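Local coordinates for protein NADPH-dependent aldehyde reductase YqhD (Escherichia coli, PDB 4QGS) that reduces a broad range of short-chain aldehydes, such as butanal, propanal and acrolein, to alcohols with NADPH, using one zinc ion per subunit, at residues V208-Q213 / E229-T234; I223-A228 / R312-Q317. One frame throughout, in Å; residues are numbered along the deposited sequence.

Both contacts lie in the helical C-terminal part of this iron-containing alcohol dehydrogenase family member, on the same side of the chain's centre, with their own centres about 9 Å apart. Helix 222-244 is common to them. Its 229-234 turns pack on the zinc-carrying helix 196-211 in interaction 1, while the preceding 223-228 turns face helix 312-323 in interaction 2. Along the chain the segments alternate, in the order 208-213, 223-228, 229-234, 312-317. The two contacts also touch directly, since Gln317 NE2 lies 2.9 Å from Glu229 OE2. An apolar contact near the metal thus passes, along one helix, into a hydrated polar one farther out.

Interaction 1. Residues V208-Q213 / E229-T234; sequences VHTVEQ and EGILLT. With ZN (zinc ion), chain B.
Leu232 lays its branched end against Thr210 and Val211, and this cluster carries most of the contact. Thr210 and Leu232 run past each other in opposite directions, the methyl CG2 of Thr210 settling 3.7 Å from Leu232 CG. This methyl stands anti to the threonine's own backbone N (OG1 at chi1 -56°), the rotation that presents it to the leucine and leaves OG1 to bond back to Ala206 O, one turn earlier. A threonine suits the place because its hydroxyl is satisfied within its own helix and its methyl can serve as an apolar surface. Ile231 crosses Thr210 at a slant, its branch methyl CG2 reaching 3.4 Å from Thr210 OG1 in plain van der Waals contact. Val211 meets Leu232 at about a right angle, CG1 lying 3.9 Å from Leu232 CD2 and almost as near CD1, so the valine methyl faces the leucine fork. Leucine and valine suit this buried meeting, since their branched, wholly apolar ends fill it without polar atoms to satisfy. An alanine in place of Leu232 would probably open a gap beside Thr210 CG2 and Val211 CG1, leaving both methyls without their mate across the helices.

The neighbouring His209 takes no part in this packing; its NE2 binds the zinc ion at 2.1 Å, alongside two waters and Asp205, His278 and His292. Further along the chain, Gln213 NE2 turns back to His209 O in a nearly straight bond of 2.9 Å (177°), approaching from above the carbonyl plane. The interface joins helix 196-211, which carries His209, to helix 222-244. Helix 249-262 touches Thr210 and Ile231 through Ala262, and helix 292-306 covers Val211 with Leu300 and Trp304.

Interaction 2. Residues I223-A228 / R312-Q317; sequences IQDRFA and RAKLLQ
Successive bends at chi2, chi3 and chi4 curl Lys314 so that its ammonium meets Asp225, whose carboxylate arrives from the opposite direction. Lys314 NZ donates to Asp225 OD1 at 2.7 Å, a salt bridge in which the nitrogen stands above the carboxylate plane, 35° out of it. The same NZ also donates to Tyr214 O, so the buried charge is shared between an acid and a backbone carbonyl; lysine suits the place, with a chain long and flexible enough to serve both. Aspartate suits its own place as a short acid that takes the ammonium on OD1, while two water hydrogens on OD2 are likely to limit its rotation.

Gln317 takes a straighter path, CG anti to its backbone N (chi1 -176°) and the chain extended beyond. The side chains of Gln317 and Asp225 cross at about a right angle, their amide and carboxylate planes 85° apart, and Gln317 NE2 lies 3.5 Å from Asp225 OD2 without a direct hydrogen bond. The strongest partner of that NE2 is Glu229 OE2, one turn farther along helix 222-244; glutamine suits this role, since its amide can also accept from a water. This is a helix-helix contact within the all-helical C-terminal region of the family, made at the start of helix 312-323 and far from the zinc and cofactor sites. Polar groups and waters span the distance between the two backbones.

One water donates to Asp225 OD2 at 2.8 Å and to Gln317 OE1 at 2.7 Å, linking acid and amide. A second donates to Asp225 OD2 at 2.6 Å and accepts a weak bond from Gln317 NE2.

Interaction 1. Residues V208-Q213 / E229-T234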
loop_
_atom_site.group_PDB
_atom_site.type_symbol
_atom_site.label_atom_id
_atom_site.label_comp_id
_atom_site.label_asym_id
_atom_site.label_seq_id
_atom_site.Cartn_x
_atom_site.Cartn_y
_atom_site.Cartn_z
ATOM N N VAL A 208 -0.326 5.509 8.079
ATOM C CA VAL A 208 0.186 6.661 7.349
ATOM C C VAL A 208 -0.602 6.900 6.068
ATOM O O VAL A 208 -0.902 8.051 5.755
ATOM C CB VAL A 208 1.687 6.496 7.046
ATOM C CG1 VAL A 208 2.173 7.658 6.177
ATOM C CG2 VAL A 208 2.456 6.443 8.360
ATOM N N HIS A 209 -0.985 5.843 5.343
ATOM C CA HIS A 209 -1.844 6.055 4.167
ATOM C C HIS A 209 -3.109 6.813 4.562
ATOM O O HIS A 209 -3.578 7.674 3.809
ATOM C CB HIS A 209 -2.208 4.734 3.481
ATOM C CG HIS A 209 -1.152 4.236 2.544
ATOM N ND1 HIS A 209 -1.338 4.158 1.180
ATOM C CD2 HIS A 209 0.118 3.816 2.775
ATOM C CE1 HIS A 209 -0.236 3.693 0.613
ATOM N NE2 HIS A 209 0.661 3.479 1.558
ATOM N N THR A 210 -3.637 6.511 5.744
ATOM C CA THR A 210 -4.837 7.187 6.231
ATOM C C THR A 210 -4.550 8.665 6.509
ATOM O O THR A 210 -5.281 9.534 6.032
ATOM C CB THR A 210 -5.386 6.518 7.485
ATOM O OG1 THR A 210 -5.634 5.133 7.198
ATOM C CG2 THR A 210 -6.718 7.204 7.932
ATOM N N VAL A 211 -3.490 8.974 7.256
ATOM C CA VAL A 211 -3.268 10.394 7.592
ATOM C C VAL A 211 -2.760 11.215 6.406
ATOM O O VAL A 211 -2.843 12.446 6.430
ATOM C CB VAL A 211 -2.286 10.572 8.782
ATOM C CG1 VAL A 211 -2.830 9.902 10.044
ATOM C CG2 VAL A 211 -0.896 10.039 8.425
ATOM N N GLU A 212 -2.253 10.558 5.363
ATOM C CA GLU A 212 -1.869 11.259 4.132
ATOM C C GLU A 212 -3.093 11.891 3.479
ATOM O O GLU A 212 -2.965 12.812 2.675
ATOM C CB GLU A 212 -1.213 10.317 3.128
ATOM C CG GLU A 212 0.161 9.779 3.552
ATOM C CD GLU A 212 1.328 10.707 3.215
ATOM O OE1 GLU A 212 1.182 11.954 3.277
ATOM O OE2 GLU A 212 2.406 10.174 2.875
ATOM N N GLN A 213 -4.260 11.361 3.832
ATOM C CA GLN A 213 -5.529 11.780 3.239
ATOM C C GLN A 213 -6.465 12.441 4.245
ATOM O O GLN A 213 -7.634 12.726 3.936
ATOM C CB GLN A 213 -6.219 10.573 2.606
ATOM C CG GLN A 213 -5.366 9.854 1.553
ATOM C CD GLN A 213 -5.994 8.550 1.086
ATOM O OE1 GLN A 213 -6.831 8.543 0.185
ATOM N NE2 GLN A 213 -5.571 7.433 1.678
ATOM N N GLU A 229 -10.832 8.754 10.815
ATOM C CA GLU A 229 -10.706 8.678 12.269
ATOM C C GLU A 229 -10.980 7.260 12.781
ATOM O O GLU A 229 -10.248 6.738 13.637
ATOM C CB GLU A 229 -11.651 9.694 12.928
ATOM C CG GLU A 229 -11.117 11.103 12.832
ATOM C CD GLU A 229 -12.210 12.181 12.907
ATOM O OE1 GLU A 229 -13.344 11.860 13.306
ATOM O OE2 GLU A 229 -11.912 13.343 12.561
ATOM N N GLY A 230 -12.015 6.636 12.228
ATOM C CA GLY A 230 -12.387 5.276 12.587
ATOM C C GLY A 230 -11.299 4.264 12.283
ATOM O O GLY A 230 -11.028 3.361 13.087
ATOM N N ILE A 231 -10.694 4.390 11.111
ATOM C CA ILE A 231 -9.581 3.513 10.737
ATOM C C ILE A 231 -8.427 3.674 11.737
ATOM O O ILE A 231 -7.872 2.682 12.234
ATOM C CB ILE A 231 -9.083 3.807 9.293
ATOM C CG1 ILE A 231 -10.139 3.381 8.271
ATOM C CG2 ILE A 231 -7.726 3.098 9.025
ATOM C CD1 ILE A 231 -9.943 3.965 6.881
ATOM N N LEU A 232 -8.083 4.926 12.036
ATOM C CA LEU A 232 -6.940 5.232 12.912
ATOM C C LEU A 232 -7.184 4.680 14.318
ATOM O O LEU A 232 -6.323 4.013 14.902
ATOM C CB LEU A 232 -6.689 6.746 12.947
ATOM C CG LEU A 232 -6.296 7.337 11.596
ATOM C CD1 LEU A 232 -6.311 8.853 11.642
ATOM C CD2 LEU A 232 -4.885 6.847 11.197
ATOM N N LEU A 233 -8.382 4.917 14.845
ATOM C CA LEU A 233 -8.757 4.412 16.156
ATOM C C LEU A 233 -8.669 2.884 16.232
ATOM O O LEU A 233 -8.212 2.319 17.230
ATOM C CB LEU A 233 -10.183 4.890 16.499
ATOM C CG LEU A 233 -10.201 6.360 16.933
ATOM C CD1 LEU A 233 -11.599 6.946 16.745
ATOM C CD2 LEU A 233 -9.746 6.506 18.370
ATOM N N THR A 234 -9.109 2.216 15.168
ATOM C CA THR A 234 -9.070 0.756 15.092
ATOM C C THR A 234 -7.627 0.236 15.060
ATOM O O THR A 234 -7.294 -0.735 15.723
ATOM C CB THR A 234 -9.830 0.258 13.853
ATOM O OG1 THR A 234 -11.203 0.689 13.949
ATOM C CG2 THR A 234 -9.803 -1.266 13.788
HETATM ZN ZN ZN B . 2.702 3.157 1.691
HETATM O O HOH W 1 2.836 3.176 -0.400
HETATM O O HOH W 2 2.269 1.146 1.057
#

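Interaction 2. Residues I223-A228 / R312-Q317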
loop_
_atom_site.group_PDB
_atom_site.type_symbol
_atom_site.label_atom_id
_atom_site.label_comp_id
_atom_site.label_asym_id
_atom_site.label_seq_id
_atom_site.Cartn_x
_atom_site.Cartn_y
_atom_site.Cartn_z
ATOM N N ILE A 223 -18.011 12.716 6.499
ATOM C CA ILE A 223 -17.967 11.250 6.405
ATOM C C ILE A 223 -16.516 10.796 6.220
ATOM O O ILE A 223 -16.033 9.869 6.913
ATOM C CB ILE A 223 -18.841 10.728 5.251
ATOM C CG1 ILE A 223 -20.329 10.880 5.608
ATOM C CG2 ILE A 223 -18.502 9.276 4.918
ATOM C CD1 ILE A 223 -20.755 10.007 6.763
ATOM N N GLN A 224 -15.817 11.459 5.303
ATOM C CA GLN A 224 -14.403 11.146 5.061
ATOM C C GLN A 224 -13.569 11.280 6.325
ATOM O O GLN A 224 -12.725 10.407 6.615
ATOM C CB GLN A 224 -13.836 12.039 3.950
ATOM C CG GLN A 224 -14.420 11.757 2.573
ATOM C CD GLN A 224 -15.640 12.637 2.248
ATOM O OE1 GLN A 224 -16.467 12.930 3.115
ATOM N NE2 GLN A 224 -15.727 13.080 0.993
ATOM N N ASP A 225 -13.791 12.358 7.074
ATOM C CA ASP A 225 -13.109 12.558 8.349
ATOM C C ASP A 225 -13.455 11.473 9.364
ATOM O O ASP A 225 -12.559 10.901 9.991
ATOM C CB ASP A 225 -13.428 13.931 8.950
ATOM C CG ASP A 225 -12.684 15.074 8.261
ATOM O OD1 ASP A 225 -11.648 14.836 7.589
ATOM O OD2 ASP A 225 -13.139 16.232 8.414
ATOM N N ARG A 226 -14.744 11.185 9.540
ATOM C CA ARG A 226 -15.139 10.165 10.506
ATOM C C ARG A 226 -14.568 8.796 10.134
ATOM O O ARG A 226 -14.185 8.023 11.007
ATOM C CB ARG A 226 -16.668 10.058 10.616
ATOM C CG ARG A 226 -17.353 11.201 11.334
ATOM C CD ARG A 226 -16.947 11.329 12.802
ATOM N NE ARG A 226 -17.735 12.372 13.473
ATOM C CZ ARG A 226 -17.622 12.702 14.757
ATOM N NH1 ARG A 226 -16.774 12.042 15.548
ATOM N NH2 ARG A 226 -18.383 13.681 15.256
ATOM N N PHE A 227 -14.544 8.480 8.842
ATOM C CA PHE A 227 -14.112 7.140 8.440
ATOM C C PHE A 227 -12.602 7.012 8.641
ATOM O O PHE A 227 -12.114 5.984 9.138
ATOM C CB PHE A 227 -14.493 6.856 6.991
ATOM C CG PHE A 227 -15.956 6.501 6.790
ATOM C CD1 PHE A 227 -16.902 6.742 7.770
ATOM C CD2 PHE A 227 -16.364 5.912 5.605
ATOM C CE1 PHE A 227 -18.239 6.400 7.571
ATOM C CE2 PHE A 227 -17.702 5.565 5.398
ATOM C CZ PHE A 227 -18.631 5.808 6.385
ATOM N N ALA A 228 -11.871 8.060 8.276
ATOM C CA ALA A 228 -10.425 8.116 8.513
ATOM C C ALA A 228 -10.131 7.972 10.000
ATOM O O ALA A 228 -9.302 7.145 10.402
ATOM C CB ALA A 228 -9.839 9.422 7.969
ATOM N N ARG A 312 -2.663 22.837 10.849
ATOM C CA ARG A 312 -3.038 23.099 12.228
ATOM C C ARG A 312 -4.438 22.582 12.589
ATOM O O ARG A 312 -4.585 21.853 13.565
ATOM C CB ARG A 312 -2.934 24.601 12.515
ATOM C CG ARG A 312 -3.613 25.047 13.770
ATOM C CD ARG A 312 -3.796 26.552 13.723
ATOM N NE ARG A 312 -3.686 27.168 15.038
ATOM C CZ ARG A 312 -4.715 27.389 15.848
ATOM N NH1 ARG A 312 -5.950 27.040 15.492
ATOM N NH2 ARG A 312 -4.505 27.958 17.027
ATOM N N ALA A 313 -5.457 22.933 11.809
ATOM C CA ALA A 313 -6.820 22.530 12.127
ATOM C C ALA A 313 -6.995 21.012 12.170
ATOM O O ALA A 313 -7.607 20.489 13.095
ATOM C CB ALA A 313 -7.797 23.143 11.123
ATOM N N LYS A 314 -6.454 20.308 11.176
ATOM C CA LYS A 314 -6.628 18.857 11.150
ATOM C C LYS A 314 -5.726 18.169 12.174
ATOM O O LYS A 314 -6.072 17.102 12.656
ATOM C CB LYS A 314 -6.388 18.296 9.742
ATOM C CG LYS A 314 -7.425 18.771 8.682
ATOM C CD LYS A 314 -8.886 18.510 9.088
ATOM C CE LYS A 314 -9.266 17.010 9.137
ATOM N NZ LYS A 314 -9.405 16.394 7.785
ATOM N N LEU A 315 -4.583 18.759 12.516
ATOM C CA LEU A 315 -3.790 18.203 13.618
ATOM C C LEU A 315 -4.555 18.283 14.938
ATOM O O LEU A 315 -4.517 17.361 15.743
ATOM C CB LEU A 315 -2.446 18.927 13.733
ATOM C CG LEU A 315 -1.402 18.450 12.729
ATOM C CD1 LEU A 315 -0.275 19.484 12.598
ATOM C CD2 LEU A 315 -0.844 17.085 13.185
ATOM N N LEU A 316 -5.269 19.387 15.163
ATOM C CA LEU A 316 -6.058 19.518 16.380
ATOM C C LEU A 316 -7.271 18.587 16.371
ATOM O O LEU A 316 -7.664 18.040 17.408
ATOM C CB LEU A 316 -6.523 20.976 16.555
ATOM C CG LEU A 316 -5.395 21.958 16.862
ATOM C CD1 LEU A 316 -5.907 23.392 16.707
ATOM C CD2 LEU A 316 -4.869 21.733 18.257
ATOM N N GLN A 317 -7.869 18.410 15.199
ATOM C CA GLN A 317 -9.004 17.495 15.078
ATOM C C GLN A 317 -8.541 16.062 15.330
ATOM O O GLN A 317 -9.192 15.297 16.035
ATOM C CB GLN A 317 -9.674 17.611 13.700
ATOM C CG GLN A 317 -10.934 16.734 13.569
ATOM C CD GLN A 317 -11.757 17.051 12.329
ATOM O OE1 GLN A 317 -11.689 18.155 11.791
ATOM N NE2 GLN A 317 -12.535 16.075 11.864
HETATM O O HOH W 3 -15.178 16.811 9.986
HETATM O O HOH W 4 -12.143 18.731 9.211
#